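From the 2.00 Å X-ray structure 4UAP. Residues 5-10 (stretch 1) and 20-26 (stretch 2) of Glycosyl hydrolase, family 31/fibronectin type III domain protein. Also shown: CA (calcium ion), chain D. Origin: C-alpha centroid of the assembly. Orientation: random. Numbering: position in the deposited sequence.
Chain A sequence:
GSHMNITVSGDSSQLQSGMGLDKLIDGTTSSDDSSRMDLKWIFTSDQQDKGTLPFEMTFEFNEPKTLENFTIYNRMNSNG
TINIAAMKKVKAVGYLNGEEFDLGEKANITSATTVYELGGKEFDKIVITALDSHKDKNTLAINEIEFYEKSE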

# COMPACT_ATOMS: atom_id res chain seq x y z
N ASN A 5 -0.38 -6.05 -15.96
CA ASN A 5 0.94 -6.18 -15.35
C ASN A 5 1.33 -4.93 -14.58
O ASN A 5 1.32 -3.82 -15.11
CB ASN A 5 2.01 -6.50 -16.40
CG ASN A 5 3.40 -6.68 -15.80
OD1 ASN A 5 3.63 -7.60 -15.02
ND2 ASN A 5 4.33 -5.81 -16.18
N ILE A 6 1.68 -5.11 -13.31
CA ILE A 6 2.05 -4.01 -12.45
C ILE A 6 3.46 -4.20 -11.90
O ILE A 6 3.81 -5.28 -11.44
CB ILE A 6 1.08 -3.87 -11.27
CG1 ILE A 6 -0.34 -3.61 -11.80
CG2 ILE A 6 1.52 -2.75 -10.33
CD1 ILE A 6 -1.41 -3.79 -10.75
N THR A 7 4.27 -3.15 -11.98
CA THR A 7 5.60 -3.16 -11.38
C THR A 7 5.57 -2.30 -10.12
O THR A 7 5.04 -1.19 -10.13
CB THR A 7 6.66 -2.64 -12.36
OG1 THR A 7 6.70 -3.51 -13.50
CG2 THR A 7 8.03 -2.62 -11.72
N VAL A 8 6.09 -2.83 -9.01
CA VAL A 8 6.10 -2.07 -7.77
C VAL A 8 7.55 -1.81 -7.33
O VAL A 8 8.41 -2.67 -7.45
CB VAL A 8 5.31 -2.78 -6.65
CG1 VAL A 8 5.91 -4.14 -6.34
CG2 VAL A 8 5.24 -1.90 -5.40
N SER A 9 7.81 -0.62 -6.83
CA SER A 9 9.15 -0.26 -6.40
C SER A 9 9.08 0.64 -5.19
O SER A 9 8.02 1.16 -4.85
CB SER A 9 9.92 0.42 -7.54
OG SER A 9 9.25 1.60 -7.96
N GLY A 10 10.21 0.79 -4.52
CA GLY A 10 10.28 1.57 -3.30
C GLY A 10 11.42 1.04 -2.46
O GLY A 10 12.16 0.16 -2.90
N GLY A 20 8.32 -8.21 1.65
CA GLY A 20 8.67 -7.04 0.85
C GLY A 20 7.58 -6.57 -0.11
O GLY A 20 6.43 -6.99 -0.01
N LEU A 21 7.97 -5.71 -1.03
CA LEU A 21 7.04 -5.06 -1.97
C LEU A 21 6.22 -6.05 -2.79
O LEU A 21 5.08 -5.77 -3.14
CB LEU A 21 7.83 -4.14 -2.92
CG LEU A 21 8.52 -2.94 -2.25
CD1 LEU A 21 9.43 -2.20 -3.23
CD2 LEU A 21 7.48 -2.01 -1.68
N ASP A 22 6.81 -7.19 -3.10
CA ASP A 22 6.15 -8.22 -3.90
C ASP A 22 4.86 -8.71 -3.25
O ASP A 22 3.93 -9.12 -3.95
CB ASP A 22 7.11 -9.39 -4.13
CG ASP A 22 7.58 -10.02 -2.83
OD1 ASP A 22 8.33 -9.35 -2.08
OD2 ASP A 22 7.21 -11.18 -2.55
N LYS A 23 4.79 -8.64 -1.92
CA LYS A 23 3.61 -9.10 -1.19
C LYS A 23 2.42 -8.14 -1.36
O LYS A 23 1.30 -8.45 -0.95
CB LYS A 23 3.93 -9.28 0.29
CG LYS A 23 4.94 -10.42 0.58
CD LYS A 23 4.37 -11.77 0.12
CE LYS A 23 5.36 -12.92 0.35
NZ LYS A 23 5.36 -13.39 1.77
N LEU A 24 2.66 -6.98 -1.96
CA LEU A 24 1.56 -6.06 -2.25
C LEU A 24 0.78 -6.51 -3.48
O LEU A 24 -0.38 -6.14 -3.65
CB LEU A 24 2.08 -4.63 -2.48
CG LEU A 24 2.73 -3.90 -1.30
CD1 LEU A 24 3.38 -2.58 -1.78
CD2 LEU A 24 1.70 -3.64 -0.19
N ILE A 25 1.41 -7.30 -4.33
CA ILE A 25 0.78 -7.69 -5.59
C ILE A 25 0.86 -9.19 -5.88
O ILE A 25 0.73 -9.61 -7.03
CB ILE A 25 1.39 -6.91 -6.78
CG1 ILE A 25 2.88 -7.21 -6.91
CG2 ILE A 25 1.21 -5.41 -6.59
CD1 ILE A 25 3.54 -6.54 -8.10
N ASP A 26 1.06 -10.01 -4.85
CA ASP A 26 1.22 -11.44 -5.08
C ASP A 26 -0.12 -12.17 -5.14
O ASP A 26 -0.15 -13.39 -5.32
CB ASP A 26 2.10 -12.06 -3.99
CG ASP A 26 1.47 -11.95 -2.62
OD1 ASP A 26 1.00 -10.85 -2.28
OD2 ASP A 26 1.42 -12.96 -1.89
CA CA D . -0.41 -9.88 -0.48

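Val-8 is at the centre of this contact. Its CA-to-CB bond points toward stretch 2, and its two methyl groups meet three apolar side chains there. Val-8 CG1 lies 3.9 Å from Leu-21 CB and 3.8 Å from Ile-25 CD1. Val-8 CG2 lies 4.1 Å from Leu-24 CD1. These are ordinary van der Waals distances. Val-8 CG1 also sits 3.7 Å from the backbone atom Leu-21 O. Leu-21 O accepts a hydrogen bond from Leu-24 N at 3.0 Å.

The short 3-10 segment 21-24 sets up this surface. Its i to i+3 spacing brings Leu-21 and Leu-24 to the same side, both directed toward the strand, while Asp-22 points away. Two more backbone bonds of the same spacing, Lys-23 N to Gly-20 O at 3.0 Å and Ile-25 N to Asp-22 O at 3.1 Å, support the turn.

Further out, Ile-25 reaches across to stretch 1, and its CA-to-CB bond points toward it. Ile-25 CD1 lies 3.6 Å from Ile-6 O, so a methyl packs against a backbone carbonyl. Ile-6 and Val-8 point toward stretch 2, and Thr-7 between them points away, the alternation of an extended backbone.

Leu-21 CD1 packs against the backbone past Val-8. Leu-21 CD1 is 3.5 Å from Ser-9 C and 3.3 Å from Gly-10 N. Gly-10 has backbone angles that call for glycine, since a CB would be jammed against Ser-9 O.

No hydrogen bond joins the two stretches. Apolar side chains pack against each other and against backbone, and 307 Å² is buried in total. Away from stretch 1, stretch 2 binds a calcium ion. There the calcium ion is bound by Lys-23 O at 2.3 Å and Asp-26 OD1 at 2.5 Å, with five further atoms from elsewhere in the structure. Lys-23 O and Asp-26 OD1 are 2.8 Å apart because they share the metal, not a hydrogen bond.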